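Local coordinates for protein 15-O-acetyltransferase (Fusarium sporotrichioides, PDB 3FOT) that transfers an acetyl group to the 15-hydroxyl of trichothecene intermediates in the biosynthesis of mycotoxins such as T-2 toxin, at residues Y17-T22 with A104-E109; V29-R32 with A36-I39. One frame throughout, in Å; residues are numbered along the deposited sequence.

Contact 1 of 2, residues Y17-T22 with A104-E109; sequences YRWKST and AIITYE. With SO4 (sulfate ion), chain H.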
loop_
_atom_site.group_PDB
_atom_site.type_symbol
_atom_site.label_atom_id
_atom_site.label_comp_id
_atom_site.label_asym_id
_atom_site.label_seq_id
_atom_site.Cartn_x
_atom_site.Cartn_y
_atom_site.Cartn_z
ATOM N N TYR A 17 -17.758 14.351 -6.783
ATOM C CA TYR A 17 -17.221 13.072 -6.277
ATOM C C TYR A 17 -18.106 12.286 -5.315
ATOM O O TYR A 17 -17.631 11.369 -4.640
ATOM C CB TYR A 17 -15.877 13.332 -5.570
ATOM C CG TYR A 17 -15.001 14.315 -6.279
ATOM C CD1 TYR A 17 -14.464 14.018 -7.532
ATOM C CD2 TYR A 17 -14.703 15.552 -5.702
ATOM C CE1 TYR A 17 -13.650 14.917 -8.185
ATOM C CE2 TYR A 17 -13.902 16.451 -6.351
ATOM C CZ TYR A 17 -13.383 16.131 -7.586
ATOM O OH TYR A 17 -12.584 17.018 -8.242
ATOM N N ARG A 18 -19.386 12.634 -5.226
ATOM C CA ARG A 18 -20.262 11.954 -4.289
ATOM C C ARG A 18 -20.861 10.707 -4.907
ATOM O O ARG A 18 -20.891 10.575 -6.117
ATOM C CB ARG A 18 -21.376 12.901 -3.830
ATOM C CG ARG A 18 -20.838 13.997 -2.954
ATOM C CD ARG A 18 -21.872 15.060 -2.623
ATOM N NE ARG A 18 -21.224 16.065 -1.797
ATOM C CZ ARG A 18 -21.450 17.367 -1.862
ATOM N NH1 ARG A 18 -22.328 17.851 -2.732
ATOM N NH2 ARG A 18 -20.790 18.179 -1.059
ATOM N N TRP A 19 -21.315 9.785 -4.069
ATOM C CA TRP A 19 -22.004 8.605 -4.576
ATOM C C TRP A 19 -23.340 9.040 -5.195
ATOM O O TRP A 19 -24.008 9.915 -4.657
ATOM C CB TRP A 19 -22.261 7.625 -3.449
ATOM C CG TRP A 19 -21.038 6.881 -2.918
ATOM C CD1 TRP A 19 -20.477 7.013 -1.688
ATOM C CD2 TRP A 19 -20.273 5.872 -3.603
ATOM N NE1 TRP A 19 -19.411 6.148 -1.550
ATOM C CE2 TRP A 19 -19.260 5.440 -2.710
ATOM C CE3 TRP A 19 -20.338 5.302 -4.877
ATOM C CZ2 TRP A 19 -18.324 4.450 -3.052
ATOM C CZ3 TRP A 19 -19.411 4.290 -5.215
ATOM C CH2 TRP A 19 -18.418 3.890 -4.303
ATOM N N LYS A 20 -23.701 8.436 -6.323
ATOM C CA LYS A 20 -24.966 8.723 -7.028
ATOM C C LYS A 20 -25.655 7.404 -7.373
ATOM O O LYS A 20 -25.009 6.512 -7.914
ATOM C CB LYS A 20 -24.661 9.485 -8.320
ATOM C CG LYS A 20 -25.840 9.649 -9.270
ATOM N N SER A 21 -26.953 7.272 -7.080
ATOM C CA SER A 21 -27.715 6.110 -7.564
ATOM C C SER A 21 -27.871 6.185 -9.084
ATOM O O SER A 21 -28.254 7.215 -9.614
ATOM C CB SER A 21 -29.116 6.044 -6.931
ATOM O OG SER A 21 -29.065 5.916 -5.518
ATOM N N THR A 22 -27.596 5.096 -9.787
ATOM C CA THR A 22 -27.665 5.112 -11.250
ATOM C C THR A 22 -29.012 4.674 -11.829
ATOM O O THR A 22 -29.201 4.709 -13.052
ATOM C CB THR A 22 -26.610 4.205 -11.887
ATOM O OG1 THR A 22 -26.806 2.864 -11.419
ATOM C CG2 THR A 22 -25.232 4.676 -11.547
ATOM N N ALA A 104 -11.072 7.849 -13.344
ATOM C CA ALA A 104 -11.876 6.634 -13.392
ATOM C C ALA A 104 -13.221 6.815 -12.707
ATOM O O ALA A 104 -13.402 7.705 -11.869
ATOM C CB ALA A 104 -11.128 5.513 -12.693
ATOM N N ILE A 105 -14.160 5.925 -13.031
ATOM C CA ILE A 105 -15.453 5.918 -12.361
ATOM C C ILE A 105 -15.546 4.651 -11.515
ATOM O O ILE A 105 -15.245 3.575 -11.981
ATOM C CB ILE A 105 -16.617 5.960 -13.378
ATOM C CG1 ILE A 105 -16.519 7.217 -14.254
ATOM C CG2 ILE A 105 -17.983 5.854 -12.661
ATOM C CD1 ILE A 105 -17.362 7.101 -15.561
ATOM N N ILE A 106 -15.916 4.812 -10.257
ATOM C CA ILE A 106 -16.021 3.670 -9.347
ATOM C C ILE A 106 -17.490 3.327 -9.151
ATOM O O ILE A 106 -18.296 4.184 -8.756
ATOM C CB ILE A 106 -15.395 3.983 -7.956
ATOM C CG1 ILE A 106 -13.875 4.173 -8.110
ATOM C CG2 ILE A 106 -15.756 2.888 -6.917
ATOM C CD1 ILE A 106 -13.145 4.738 -6.890
ATOM N N THR A 107 -17.834 2.069 -9.399
ATOM C CA THR A 107 -19.237 1.656 -9.268
ATOM C C THR A 107 -19.372 0.567 -8.200
ATOM O O THR A 107 -18.502 -0.301 -8.099
ATOM C CB THR A 107 -19.765 1.162 -10.625
ATOM O OG1 THR A 107 -19.779 2.258 -11.552
ATOM C CG2 THR A 107 -21.176 0.598 -10.501
ATOM N N TYR A 108 -20.446 0.628 -7.411
ATOM C CA TYR A 108 -20.816 -0.489 -6.557
ATOM C C TYR A 108 -22.261 -0.914 -6.838
ATOM O O TYR A 108 -23.160 -0.059 -6.903
ATOM C CB TYR A 108 -20.659 -0.182 -5.053
ATOM C CG TYR A 108 -21.041 -1.411 -4.258
ATOM C CD1 TYR A 108 -20.168 -2.503 -4.201
ATOM C CD2 TYR A 108 -22.308 -1.523 -3.658
ATOM C CE1 TYR A 108 -20.518 -3.679 -3.551
ATOM C CE2 TYR A 108 -22.677 -2.703 -2.985
ATOM C CZ TYR A 108 -21.767 -3.771 -2.944
ATOM O OH TYR A 108 -22.108 -4.934 -2.300
ATOM N N GLU A 109 -22.481 -2.217 -6.981
ATOM C CA GLU A 109 -23.845 -2.743 -7.121
ATOM C C GLU A 109 -24.055 -3.910 -6.149
ATOM O O GLU A 109 -23.244 -4.837 -6.087
ATOM C CB GLU A 109 -24.115 -3.166 -8.568
ATOM C CG GLU A 109 -25.506 -3.771 -8.812
ATOM C CD GLU A 109 -25.700 -4.266 -10.239
ATOM O OE1 GLU A 109 -24.708 -4.568 -10.946
ATOM O OE2 GLU A 109 -26.870 -4.355 -10.658
HETATM S S SO4 H . -21.961 21.111 -2.519
HETATM O O1 SO4 H . -20.869 20.643 -1.660
HETATM O O2 SO4 H . -22.198 20.182 -3.633
HETATM O O3 SO4 H . -23.213 21.238 -1.758
HETATM O O4 SO4 H . -21.586 22.418 -3.079
#
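Trp19 reaches across to strand 105-109 with the far rim of its indole. Two atoms of the six-membered ring do the touching. CH2 of Trp19 packs against CG2 of Ile106 at 3.9 Å, and CZ3 of Trp19 lies 3.7 Å from the carbonyl O of Ile106. The ring comes in aslant over this peptide, presenting neither a clean face nor a clean edge. CZ3 of Trp19 also makes a looser approach, 4.4 Å, to the backbone N of Tyr108. The CB of Trp19 does not itself aim at the strand. The first torsion, -72°, sets CG opposite the carbonyl carbon, and the long ring then covers the remaining distance. On Ile106 it is the CG2 branch, anti to the backbone N, that meets the indole.

The segments carry strands 20-21 and 105-109 of one four-stranded antiparallel sheet, with Trp19 just before the first. The two strands are not neighbours in it. Strand 28-32 runs between them, and the CA atoms of Trp19 and Thr107 stay 8.8 Å apart. The contact therefore bridges over one strand, with Arg31 of that middle strand touched by both Trp19 and Ile106. At the five-membered end of the indole, NE1 of Trp19 is tied to the carbonyl O of Ser230, which helps fix the ring's rotation.

Arg18 takes no part in this packing. Its extended chain carries the guanidinium to a sulfate ion, probably from the crystallisation liquor. NH1 of Arg18 donates to sulfate O2, and NH2 of Arg18 to sulfate O1. Both bonds are modelled very short, and their exact lengths are doubtful. The sulfur lies at the edge of the guanidinium, in its plane. NE of Arg18 is engaged separately in a salt bridge with Asp235.

Contact 2 of 2, residues V29-R32 with A36-I39; sequences VQRR and AEAI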
loop_
_atom_site.group_PDB
_atom_site.type_symbol
_atom_site.label_atom_id
_atom_site.label_comp_id
_atom_site.label_asym_id
_atom_site.label_seq_id
_atom_site.Cartn_x
_atom_site.Cartn_y
_atom_site.Cartn_z
ATOM N N VAL A 29 -24.692 2.268 -7.277
ATOM C CA VAL A 29 -24.227 3.649 -7.051
ATOM C C VAL A 29 -22.877 3.803 -7.752
ATOM O O VAL A 29 -22.153 2.811 -7.935
ATOM C CB VAL A 29 -24.108 4.036 -5.546
ATOM C CG1 VAL A 29 -25.492 4.215 -4.906
ATOM C CG2 VAL A 29 -23.277 3.005 -4.739
ATOM N N GLN A 30 -22.552 5.025 -8.163
ATOM C CA GLN A 30 -21.273 5.284 -8.770
ATOM C C GLN A 30 -20.709 6.621 -8.300
ATOM O O GLN A 30 -21.457 7.506 -7.850
ATOM C CB GLN A 30 -21.346 5.221 -10.298
ATOM C CG GLN A 30 -22.073 6.385 -10.958
ATOM C CD GLN A 30 -22.161 6.234 -12.483
ATOM O OE1 GLN A 30 -21.932 5.161 -13.039
ATOM N NE2 GLN A 30 -22.512 7.319 -13.146
ATOM N N ARG A 31 -19.395 6.755 -8.389
ATOM C CA ARG A 31 -18.771 8.064 -8.154
ATOM C C ARG A 31 -17.547 8.273 -9.022
ATOM O O ARG A 31 -16.823 7.309 -9.359
ATOM C CB ARG A 31 -18.434 8.277 -6.674
ATOM C CG ARG A 31 -17.299 7.407 -6.171
ATOM C CD ARG A 31 -17.069 7.621 -4.664
ATOM N NE ARG A 31 -16.060 6.677 -4.163
ATOM C CZ ARG A 31 -14.740 6.870 -4.246
ATOM N NH1 ARG A 31 -13.909 5.950 -3.760
ATOM N NH2 ARG A 31 -14.251 7.967 -4.838
ATOM N N ARG A 32 -17.315 9.537 -9.391
ATOM C CA ARG A 32 -16.073 9.914 -10.055
ATOM C C ARG A 32 -14.948 9.870 -9.023
ATOM O O ARG A 32 -15.067 10.439 -7.940
ATOM C CB ARG A 32 -16.185 11.303 -10.690
ATOM C CG ARG A 32 -14.945 11.733 -11.463
ATOM C CD ARG A 32 -14.777 10.999 -12.785
ATOM N NE ARG A 32 -15.971 11.111 -13.634
ATOM C CZ ARG A 32 -16.031 10.740 -14.908
ATOM N NH1 ARG A 32 -14.975 10.207 -15.526
ATOM N NH2 ARG A 32 -17.166 10.907 -15.572
ATOM N N ALA A 36 -5.600 10.770 -5.276
ATOM C CA ALA A 36 -4.690 9.657 -5.599
ATOM C C ALA A 36 -5.389 8.534 -6.361
ATOM O O ALA A 36 -4.740 7.797 -7.139
ATOM C CB ALA A 36 -4.028 9.124 -4.347
ATOM N N GLU A 37 -6.700 8.407 -6.190
ATOM C CA GLU A 37 -7.461 7.433 -7.014
ATOM C C GLU A 37 -7.271 7.659 -8.500
ATOM O O GLU A 37 -7.128 6.712 -9.249
ATOM C CB GLU A 37 -8.959 7.488 -6.667
ATOM C CG GLU A 37 -9.294 6.990 -5.269
ATOM C CD GLU A 37 -10.749 7.240 -4.879
ATOM O OE1 GLU A 37 -11.409 8.077 -5.546
ATOM O OE2 GLU A 37 -11.209 6.633 -3.890
ATOM N N ALA A 38 -7.276 8.923 -8.919
ATOM C CA ALA A 38 -7.182 9.283 -10.330
ATOM C C ALA A 38 -5.826 8.887 -10.911
ATOM O O ALA A 38 -5.728 8.571 -12.096
ATOM C CB ALA A 38 -7.452 10.776 -10.501
ATOM N N ILE A 39 -4.781 8.920 -10.079
ATOM C CA ILE A 39 -3.456 8.483 -10.513
ATOM C C ILE A 39 -3.471 6.980 -10.812
ATOM O O ILE A 39 -3.162 6.553 -11.937
ATOM C CB ILE A 39 -2.344 8.803 -9.450
ATOM C CG1 ILE A 39 -2.208 10.308 -9.245
ATOM C CG2 ILE A 39 -0.996 8.280 -9.951
ATOM C CD1 ILE A 39 -1.343 10.699 -8.035
#
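Arg31 and Glu37 meet end-on in a two-pronged salt bridge. NH1 of Arg31 donates to OE2 of Glu37 at 2.8 Å, with a nearly straight N-H...O angle of 170°. NH2 of Arg31 donates to OE1 of Glu37 at 2.9 Å. Each nitrogen thus has its own oxygen, and the carboxylate sits at the edge of the guanidinium. The two flat groups are nearly coplanar, 28° apart. OE1 uses its syn lone pair. OE2 is also met on the syn side, but by a nitrogen lying somewhat out of the carboxylate plane. The paired bonds oppose rotation of either group, and both residues are buried, so each charge probably helps to stabilise the other.

The side chains cross at about a right angle. Arg31 starts with CG between the backbone N and the carbonyl carbon (chi1 70°). From there it runs extended to NE. CB of Glu37 points toward the strand, and the chain is extended beyond CG.

This is a link between consecutive elements of a strand-turn-helix connection. Strand 28-32 ends at Arg32, and helix 36-41 follows after a short turn. OE1 of Glu37 has a second partner in that turn, the backbone N of Val34. One oxygen therefore holds both the arginine and the connecting backbone.

Further out, Arg31 is positioned by its strand. Its backbone is hydrogen-bonded to that of Ile106. On the helix side, Ala36, Ala38 and Ile39 lean on helix 406-423. Ala36 touches His414, which binds 15-deacetylcalonectrin. The side chain of Glu37 is about 8 Å from that of His414, which places the ion pair near the substrate-binding residue, without direct contact.

How the contacts relate
From the N terminus the chain runs through 17-22, turns back along strand 28-32 and enters helix 36-41. Contact 2 joins these last two elements and closes a very short loop. The chain then passes through strand 53-61 of the six-stranded sheet, helix 71-88 and strand 95-97 before 104-109 returns to close contact 1. Contact 2 is nested inside that long loop, and the two do not cross. Their centres lie about 8 Å apart. Strand 28-32 is the shared piece: Tyr108 O lies 2.8 Å from Val29 N, a probable hydrogen bond. Contact 1 reaches across strand 28-32, between the edge strand 20-21 and strand 105-109. Contact 2 ties that sheet to helix 36-41.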